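Local atomic coordinates of ricin B-like lectin (Macrolepiota procera, PDB entry 4IZX), a protein that probably acts as a carbohydrate-binding lectin of the ricin B-like, beta-trefoil type, here holding lactose at a galactose-binding site. Residues Thr13-Ile21 and Leu108-Thr116; Leu23-Ile31 and Gly73-Asp81. One frame throughout, in Å; residues are numbered along the deposited sequence.

Contact 1. Residues Thr13-Ile21 and Leu108-Thr116; sequences TNVKAGTVI and LDLSGYGDT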
loop_
_atom_site.group_PDB
_atom_site.type_symbol
_atom_site.label_atom_id
_atom_site.label_comp_id
_atom_site.label_asym_id
_atom_site.label_seq_id
_atom_site.Cartn_x
_atom_site.Cartn_y
_atom_site.Cartn_z
ATOM N N THR A 13 4.350 3.573 -5.138
ATOM C CA THR A 13 4.482 3.099 -6.512
ATOM C C THR A 13 5.042 1.678 -6.499
ATOM O O THR A 13 6.041 1.398 -5.858
ATOM C CB THR A 13 5.406 3.991 -7.335
ATOM O OG1 THR A 13 4.931 5.336 -7.264
ATOM C CG2 THR A 13 5.421 3.573 -8.780
ATOM N N ASN A 14 4.430 0.764 -7.253
ATOM C CA ASN A 14 4.942 -0.601 -7.337
ATOM C C ASN A 14 6.222 -0.629 -8.151
ATOM O O ASN A 14 6.252 -0.123 -9.280
ATOM C CB ASN A 14 3.901 -1.491 -7.974
ATOM C CG ASN A 14 4.223 -2.960 -7.805
ATOM O OD1 ASN A 14 4.811 -3.590 -8.688
ATOM N ND2 ASN A 14 3.892 -3.484 -6.621
ATOM N N VAL A 15 7.261 -1.262 -7.629
ATOM C CA VAL A 15 8.550 -1.302 -8.333
ATOM C C VAL A 15 8.452 -2.080 -9.631
ATOM O O VAL A 15 9.084 -1.706 -10.626
ATOM C CB VAL A 15 9.628 -1.884 -7.410
ATOM C CG1 VAL A 15 10.918 -2.224 -8.153
ATOM C CG2 VAL A 15 9.960 -0.902 -6.288
ATOM N N LYS A 16 7.692 -3.174 -9.649
ATOM C CA LYS A 16 7.562 -3.975 -10.861
ATOM C C LYS A 16 6.704 -3.274 -11.894
ATOM O O LYS A 16 7.092 -3.173 -13.059
ATOM C CB LYS A 16 7.017 -5.369 -10.536
ATOM C CG LYS A 16 6.898 -6.202 -11.803
ATOM C CD LYS A 16 6.811 -7.650 -11.619
ATOM C CE LYS A 16 6.917 -8.369 -12.957
ATOM N NZ LYS A 16 6.272 -9.683 -12.757
ATOM N N ALA A 17 5.516 -2.804 -11.504
ATOM C CA ALA A 17 4.514 -2.358 -12.463
ATOM C C ALA A 17 4.583 -0.877 -12.808
ATOM O O ALA A 17 4.137 -0.494 -13.885
ATOM C CB ALA A 17 3.130 -2.669 -11.939
ATOM N N GLY A 18 4.985 -0.037 -11.851
ATOM C CA GLY A 18 4.964 1.390 -12.065
ATOM C C GLY A 18 3.640 2.068 -11.781
ATOM O O GLY A 18 3.564 3.292 -11.886
ATOM N N THR A 19 2.598 1.311 -11.509
ATOM C CA THR A 19 1.331 1.822 -11.076
ATOM C C THR A 19 1.370 2.074 -9.566
ATOM O O THR A 19 2.256 1.601 -8.875
ATOM C CB THR A 19 0.215 0.866 -11.492
ATOM O OG1 THR A 19 0.511 -0.414 -10.936
ATOM C CG2 THR A 19 0.091 0.776 -13.028
ATOM N N VAL A 20 0.414 2.866 -9.077
ATOM C CA VAL A 20 0.382 3.290 -7.689
ATOM C C VAL A 20 -0.799 2.700 -6.944
ATOM O O VAL A 20 -1.809 2.287 -7.548
ATOM C CB VAL A 20 0.383 4.818 -7.545
ATOM C CG1 VAL A 20 1.571 5.435 -8.247
ATOM C CG2 VAL A 20 -0.922 5.437 -8.010
ATOM N N ILE A 21 -0.707 2.708 -5.617
ATOM C CA ILE A 21 -1.799 2.302 -4.746
ATOM C C ILE A 21 -2.897 3.353 -4.797
ATOM O O ILE A 21 -2.668 4.528 -4.434
ATOM C CB ILE A 21 -1.315 2.058 -3.305
ATOM C CG1 ILE A 21 -0.217 0.990 -3.290
ATOM C CG2 ILE A 21 -2.471 1.748 -2.394
ATOM C CD1 ILE A 21 0.195 0.536 -1.906
ATOM N N LEU A 108 2.108 -6.405 1.404
ATOM C CA LEU A 108 1.384 -5.953 0.237
ATOM C C LEU A 108 1.998 -6.490 -1.025
ATOM O O LEU A 108 3.206 -6.451 -1.229
ATOM C CB LEU A 108 1.375 -4.406 0.175
ATOM C CG LEU A 108 0.173 -3.745 0.836
ATOM C CD1 LEU A 108 0.076 -4.061 2.311
ATOM C CD2 LEU A 108 0.251 -2.249 0.638
ATOM N N ASP A 109 1.127 -6.901 -1.952
ATOM C CA ASP A 109 1.472 -7.623 -3.174
ATOM C C ASP A 109 0.497 -7.106 -4.243
ATOM O O ASP A 109 -0.718 -7.197 -4.088
ATOM C CB ASP A 109 1.308 -9.136 -2.848
ATOM C CG ASP A 109 1.523 -10.065 -4.016
ATOM O OD1 ASP A 109 0.765 -9.963 -5.018
ATOM O OD2 ASP A 109 2.441 -10.912 -3.926
ATOM N N LEU A 110 1.045 -6.558 -5.320
ATOM C CA LEU A 110 0.226 -6.184 -6.467
ATOM C C LEU A 110 -0.068 -7.465 -7.229
ATOM O O LEU A 110 0.847 -8.154 -7.690
ATOM C CB LEU A 110 0.941 -5.152 -7.344
ATOM C CG LEU A 110 0.133 -4.673 -8.568
ATOM C CD1 LEU A 110 -1.185 -4.020 -8.158
ATOM C CD2 LEU A 110 0.972 -3.736 -9.411
ATOM N N SER A 111 -1.342 -7.818 -7.286
ATOM C CA SER A 111 -1.760 -9.153 -7.726
ATOM C C SER A 111 -1.463 -9.407 -9.189
ATOM O O SER A 111 -1.090 -8.510 -9.951
ATOM C CB SER A 111 -3.225 -9.391 -7.399
ATOM O OG SER A 111 -4.094 -8.640 -8.176
ATOM N N GLY A 112 -1.578 -10.672 -9.569
ATOM C CA GLY A 112 -1.138 -11.099 -10.872
ATOM C C GLY A 112 0.342 -10.905 -11.106
ATOM O O GLY A 112 0.776 -10.672 -12.241
ATOM N N TYR A 113 1.145 -10.957 -10.036
ATOM C CA TYR A 113 2.599 -10.771 -10.123
ATOM C C TYR A 113 2.935 -9.397 -10.648
ATOM O O TYR A 113 3.817 -9.211 -11.499
ATOM C CB TYR A 113 3.298 -11.873 -10.917
ATOM C CG TYR A 113 2.751 -13.215 -10.605
ATOM C CD1 TYR A 113 2.864 -13.790 -9.359
ATOM C CD2 TYR A 113 2.019 -13.900 -11.564
ATOM C CE1 TYR A 113 2.305 -15.003 -9.061
ATOM C CE2 TYR A 113 1.408 -15.104 -11.252
ATOM C CZ TYR A 113 1.563 -15.648 -9.989
ATOM O OH TYR A 113 1.049 -16.879 -9.675
ATOM N N GLY A 114 2.228 -8.394 -10.125
ATOM C CA GLY A 114 2.483 -7.033 -10.553
ATOM C C GLY A 114 1.855 -6.731 -11.910
ATOM O O GLY A 114 2.414 -5.985 -12.694
ATOM N N ASP A 115 0.652 -7.246 -12.138
ATOM C CA ASP A 115 -0.101 -6.951 -13.376
ATOM C C ASP A 115 -0.254 -5.431 -13.451
ATOM O O ASP A 115 -0.638 -4.767 -12.479
ATOM C CB ASP A 115 -1.432 -7.708 -13.327
ATOM C CG ASP A 115 -2.223 -7.652 -14.635
ATOM O OD1 ASP A 115 -2.102 -6.714 -15.393
ATOM O OD2 ASP A 115 -3.059 -8.534 -14.821
ATOM N N THR A 116 0.113 -4.881 -14.613
ATOM C CA THR A 116 0.073 -3.427 -14.818
ATOM C C THR A 116 -1.309 -2.903 -15.151
ATOM O O THR A 116 -1.514 -1.717 -15.198
ATOM C CB THR A 116 1.056 -3.008 -15.923
ATOM O OG1 THR A 116 0.625 -3.596 -17.161
ATOM C CG2 THR A 116 2.465 -3.450 -15.599
HETATM O O HOH W 1 -1.546 -2.246 -11.727
#

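Contact 2. Residues Leu23-Ile31 and Gly73-Asp81; sequences LSGEDNKSI and GTRLVAVND. With GAL (beta-D-galactopyranose), chain B; BGC (beta-D-glucopyranose), chain C.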
loop_
_atom_site.group_PDB
_atom_site.type_symbol
_atom_site.label_atom_id
_atom_site.label_comp_id
_atom_site.label_asym_id
_atom_site.label_seq_id
_atom_site.Cartn_x
_atom_site.Cartn_y
_atom_site.Cartn_z
ATOM N N LEU A 23 -7.164 4.195 -4.209
ATOM C CA LEU A 23 -8.467 3.921 -3.649
ATOM C C LEU A 23 -9.479 4.069 -4.773
ATOM O O LEU A 23 -9.751 5.162 -5.268
ATOM C CB LEU A 23 -8.787 4.857 -2.507
ATOM C CG LEU A 23 -10.175 4.707 -1.894
ATOM C CD1 LEU A 23 -10.437 3.294 -1.440
ATOM C CD2 LEU A 23 -10.359 5.659 -0.744
ATOM N N SER A 24 -10.021 2.950 -5.242
ATOM C CA SER A 24 -10.848 2.919 -6.445
ATOM C C SER A 24 -11.947 3.960 -6.422
ATOM O O SER A 24 -12.772 4.000 -5.490
ATOM C CB SER A 24 -11.502 1.546 -6.568
ATOM O OG SER A 24 -12.370 1.554 -7.678
ATOM N N GLY A 25 -12.045 4.720 -7.499
ATOM C CA GLY A 25 -13.150 5.654 -7.630
ATOM C C GLY A 25 -14.463 4.992 -7.997
ATOM O O GLY A 25 -15.513 5.628 -7.913
ATOM N N GLU A 26 -14.421 3.714 -8.339
ATOM C CA GLU A 26 -15.629 2.996 -8.675
ATOM C C GLU A 26 -16.472 2.690 -7.465
ATOM O O GLU A 26 -17.700 2.831 -7.539
ATOM C CB GLU A 26 -15.327 1.729 -9.419
ATOM C CG GLU A 26 -16.584 1.189 -10.088
ATOM N N ASP A 27 -15.824 2.336 -6.358
ATOM C CA ASP A 27 -16.543 1.986 -5.109
ATOM C C ASP A 27 -16.044 2.695 -3.847
ATOM O O ASP A 27 -16.658 2.595 -2.802
ATOM C CB ASP A 27 -16.615 0.460 -4.915
ATOM C CG ASP A 27 -15.247 -0.181 -4.703
ATOM O OD1 ASP A 27 -14.253 0.561 -4.563
ATOM O OD2 ASP A 27 -15.199 -1.426 -4.708
ATOM N N ASN A 28 -15.000 3.512 -3.950
ATOM C CA ASN A 28 -14.383 4.183 -2.795
ATOM C C ASN A 28 -14.050 3.199 -1.676
ATOM O O ASN A 28 -13.979 3.582 -0.520
ATOM C CB ASN A 28 -15.174 5.401 -2.304
ATOM C CG ASN A 28 -15.416 6.387 -3.416
ATOM O OD1 ASN A 28 -14.499 6.813 -4.133
ATOM N ND2 ASN A 28 -16.680 6.650 -3.661
ATOM N N LYS A 29 -13.724 1.965 -2.057
ATOM C CA LYS A 29 -13.400 0.932 -1.099
ATOM C C LYS A 29 -12.238 0.010 -1.498
ATOM O O LYS A 29 -11.377 -0.315 -0.715
ATOM C CB LYS A 29 -14.640 0.081 -0.764
ATOM C CG LYS A 29 -14.351 -1.052 0.174
ATOM C CD LYS A 29 -14.988 -0.955 1.521
ATOM C CE LYS A 29 -14.717 -2.212 2.355
ATOM N NZ LYS A 29 -14.385 -1.943 3.812
ATOM N N SER A 30 -12.254 -0.452 -2.728
ATOM C CA SER A 30 -11.249 -1.405 -3.188
ATOM C C SER A 30 -9.923 -0.717 -3.436
ATOM O O SER A 30 -9.866 0.371 -4.013
ATOM C CB SER A 30 -11.745 -2.092 -4.458
ATOM O OG SER A 30 -12.940 -2.823 -4.253
ATOM N N ILE A 31 -8.845 -1.394 -3.072
ATOM C CA ILE A 31 -7.507 -0.884 -3.297
ATOM C C ILE A 31 -6.877 -1.551 -4.495
ATOM O O ILE A 31 -6.825 -2.792 -4.565
ATOM C CB ILE A 31 -6.619 -1.066 -2.050
ATOM C CG1 ILE A 31 -7.231 -0.431 -0.799
ATOM C CG2 ILE A 31 -5.214 -0.537 -2.307
ATOM C CD1 ILE A 31 -7.467 1.061 -0.864
ATOM N N GLY A 73 -3.797 -13.725 -0.586
ATOM C CA GLY A 73 -4.927 -13.262 -1.332
ATOM C C GLY A 73 -5.921 -12.376 -0.648
ATOM O O GLY A 73 -6.804 -11.859 -1.283
ATOM N N THR A 74 -5.738 -12.090 0.626
ATOM C CA THR A 74 -6.604 -11.138 1.332
ATOM C C THR A 74 -6.564 -9.812 0.604
ATOM O O THR A 74 -5.496 -9.286 0.297
ATOM C CB THR A 74 -6.108 -10.924 2.772
ATOM O OG1 THR A 74 -6.207 -12.132 3.470
ATOM C CG2 THR A 74 -6.881 -9.868 3.519
ATOM N N ARG A 75 -7.738 -9.250 0.329
ATOM C CA ARG A 75 -7.835 -7.969 -0.372
ATOM C C ARG A 75 -7.536 -6.787 0.548
ATOM O O ARG A 75 -7.981 -6.770 1.696
ATOM C CB ARG A 75 -9.249 -7.780 -0.939
ATOM C CG ARG A 75 -9.653 -8.727 -2.059
ATOM C CD ARG A 75 -10.791 -8.127 -2.902
ATOM N NE ARG A 75 -11.882 -7.617 -2.077
ATOM C CZ ARG A 75 -12.540 -6.488 -2.323
ATOM N NH1 ARG A 75 -12.217 -5.746 -3.373
ATOM N NH2 ARG A 75 -13.520 -6.100 -1.519
ATOM N N LEU A 76 -6.812 -5.786 0.048
ATOM C CA LEU A 76 -6.761 -4.502 0.742
ATOM C C LEU A 76 -8.024 -3.715 0.405
ATOM O O LEU A 76 -8.500 -3.687 -0.738
ATOM C CB LEU A 76 -5.521 -3.716 0.344
ATOM C CG LEU A 76 -4.296 -4.002 1.195
ATOM C CD1 LEU A 76 -3.740 -5.380 0.963
ATOM C CD2 LEU A 76 -3.281 -2.899 1.059
ATOM N N VAL A 77 -8.559 -3.056 1.422
ATOM C CA VAL A 77 -9.751 -2.225 1.327
ATOM C C VAL A 77 -9.599 -1.008 2.243
ATOM O O VAL A 77 -8.862 -1.022 3.224
ATOM C CB VAL A 77 -11.025 -3.008 1.713
ATOM C CG1 VAL A 77 -11.356 -4.095 0.696
ATOM C CG2 VAL A 77 -10.957 -3.542 3.137
ATOM N N ALA A 78 -10.352 0.042 1.915
ATOM C CA ALA A 78 -10.523 1.160 2.811
ATOM C C ALA A 78 -11.334 0.767 4.040
ATOM O O ALA A 78 -12.343 0.100 3.905
ATOM C CB ALA A 78 -11.291 2.262 2.094
ATOM N N VAL A 79 -10.902 1.194 5.214
ATOM C CA VAL A 79 -11.570 0.861 6.476
ATOM C C VAL A 79 -11.759 2.128 7.301
ATOM O O VAL A 79 -11.058 3.132 7.138
ATOM C CB VAL A 79 -10.794 -0.203 7.274
ATOM C CG1 VAL A 79 -10.732 -1.494 6.503
ATOM C CG2 VAL A 79 -9.399 0.246 7.684
ATOM N N ASN A 80 -12.721 2.086 8.207
ATOM C CA ASN A 80 -13.075 3.242 9.015
ATOM C C ASN A 80 -11.990 3.619 10.028
ATOM O O ASN A 80 -11.687 4.780 10.196
ATOM C CB ASN A 80 -14.401 2.922 9.716
ATOM C CG ASN A 80 -14.941 4.090 10.494
ATOM O OD1 ASN A 80 -14.854 4.118 11.740
ATOM N ND2 ASN A 80 -15.501 5.039 9.796
ATOM N N ASP A 81 -11.503 2.616 10.753
ATOM C CA ASP A 81 -10.617 2.835 11.881
ATOM C C ASP A 81 -9.148 2.744 11.374
ATOM O O ASP A 81 -8.843 1.940 10.484
ATOM C CB ASP A 81 -10.828 1.735 12.950
ATOM C CG ASP A 81 -12.098 1.850 13.736
ATOM O OD1 ASP A 81 -12.940 2.703 13.431
ATOM O OD2 ASP A 81 -12.243 0.978 14.608
HETATM C C1 GAL B . -11.408 6.575 -11.154
HETATM C C2 GAL B . -10.247 7.178 -10.425
HETATM C C3 GAL B . -8.995 6.330 -10.641
HETATM C C4 GAL B . -9.289 4.860 -10.316
HETATM C C5 GAL B . -10.488 4.421 -11.125
HETATM C C6 GAL B . -10.870 2.962 -10.886
HETATM O O2 GAL B . -10.009 8.478 -10.927
HETATM O O3 GAL B . -7.953 6.856 -9.818
HETATM O O4 GAL B . -9.588 4.707 -8.913
HETATM O O5 GAL B . -11.626 5.214 -10.792
HETATM O O6 GAL B . -11.973 2.604 -11.742
HETATM C C2 BGC C . -15.993 6.453 -12.024
HETATM C C3 BGC C . -14.610 6.151 -11.414
HETATM C C4 BGC C . -13.626 7.265 -11.701
HETATM C C5 BGC C . -14.279 8.654 -11.621
HETATM C C6 BGC C . -13.455 9.660 -12.406
HETATM C C1 BGC C . -16.483 7.781 -11.489
HETATM O O1 BGC C . -17.872 7.985 -11.811
HETATM O O2 BGC C . -16.803 5.341 -11.664
HETATM O O3 BGC C . -14.120 4.879 -11.890
HETATM O O4 BGC C . -12.569 7.239 -10.735
HETATM O O5 BGC C . -15.594 8.653 -12.163
HETATM O O6 BGC C . -13.238 9.150 -13.728
HETATM O O HOH W 2 -14.581 -3.759 -2.057
HETATM O O HOH W 3 -8.449 -4.671 -3.412
#

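Contact 1. Residues Thr13-Ile21 and Leu108-Thr116
In the beta-trefoil of this lectin, the turn joining strands 9-14 and 20-23 is buttressed by the chain that leaves strand 106-110, and Ala17 and Leu110 meet at the centre of the join. Leu110 CD2 lies only 3.5 Å from Ala17 CB, tighter than usual for two carbons, and the small alanine lets the two chains come this close. Thr116 CG2 also comes against Ala17 CB, at 3.8 Å. The leucine chain is swung away from its own backbone N (chi1 -179°), which carries CD2 in among Asn14, Ala17 and Thr19.

The Asn14 side chain crosses this leucine at a slant, with ND2 3.5 Å from Leu110 CB. Its other end shapes the turn: OD1 accepts from the N of Ala17 at 3.0 Å, in the carbonyl plane and on a lone pair, forming an Asx motif. A polar side chain can therefore be buried here, because OD1 is used within the turn and ND2 by His132 O.

Lys16 runs out extended past Gly114, whose positive phi suits glycine and whose lack of a side chain gives the lysine room. NZ then donates to Tyr113 O at 2.8 Å, in the carbonyl plane with a C=O...N angle of 155°. On another part of the contact a water bridges the segments: Thr19 OG1 donates to it at 2.9 Å, and it donates to Asp115 O. Deeper down, Ile21 CD1 meets Leu108 CD2 at 3.8 Å, two branched chains crossing at about a right angle.

Trp135 of strand 135-138 packs against Asn14, Ile21 and Leu110 alike, while Thr120 of strand 120-126 touches Leu110. The contact thus spans both four-stranded sheets.

Contact 2. Residues Leu23-Ile31 and Gly73-Asp81
The galactose-binding loop between strands 20-23 and 31-34 is fastened to strand 76-79 through a single antiparallel bridge, in which Ser30 and Val77 form a non-hydrogen-bonded pair. The flanking bonds are unequal. Ala78 N donates to Lys29 O at 2.8 Å, nearly straight (165°), whereas Ile31 N reaches Leu76 O at 3.3 Å from well above the carbonyl plane. A water donates to both Ile31 O and Leu76 O, bridging the strands beside the longer bond.

Lys29 adds a side-chain bond. Two kinks in its chain (chi2 114°, chi4 138°) bring it over Val77 at a slant and let NZ donate to Ala78 O, 2.9 Å away; a long, flexible lysine can spread its carbons on valine while its ammonium finds a carbonyl.

Ser30 OG is gripped by three partners. It donates to the syn lone pair of Asp27 OD2 at 2.7 Å, and accepts from a water and from Arg75 NH1, which lies 3.1 Å away with the serine at the guanidinium edge. Arg75 NE meanwhile pairs with Glu67. Asp27 OD1 takes the N-H groups of Lys29 (an Asx turn) and of Ser30 (the wider Asx motif), both from the same face of its carboxylate, which helps hold the bend. At the far end, Gly25 N donates to galactose O4 at 2.8 Å, and without a side chain Gly25 leaves space for the glucose O4; Asp22, His37 and Asn41 also bond the galactose.

Beneath the loop the contact becomes apolar. Leu23 CD1 rests on Ala78 CB at 3.8 Å, the small alanine admitting the loop closely, and Ile31 CB lies against Leu76 CB. Trp44 of strand 44-48 touches Leu23 and Ile31, and Leu64 and Val122, from strands 63-66 and 120-126, pack on Ile31 and Leu76.

Overall arrangement
From the N terminus, the chain passes through strand 9-14, the turn at Val15-Thr19 and strand 20-23, then at once enters the sugar-binding loop. Contact 2 closes the shorter circuit, bringing Gly73-Asp81 back to Leu23-Ile31. Contact 1 closes a longer circuit with Leu108-Thr116, so contact 2 lies wholly within its span and the two do not cross. Their centres lie about 16 Å apart, yet their apolar sides meet: Leu108 CG packs on Leu76 CD2 and Ile21 CG2 on Ile31 CG2, both at 3.6 Å. Together they tie the first three strands and their connections to strands 76-79 and 106-110 of one beta-trefoil.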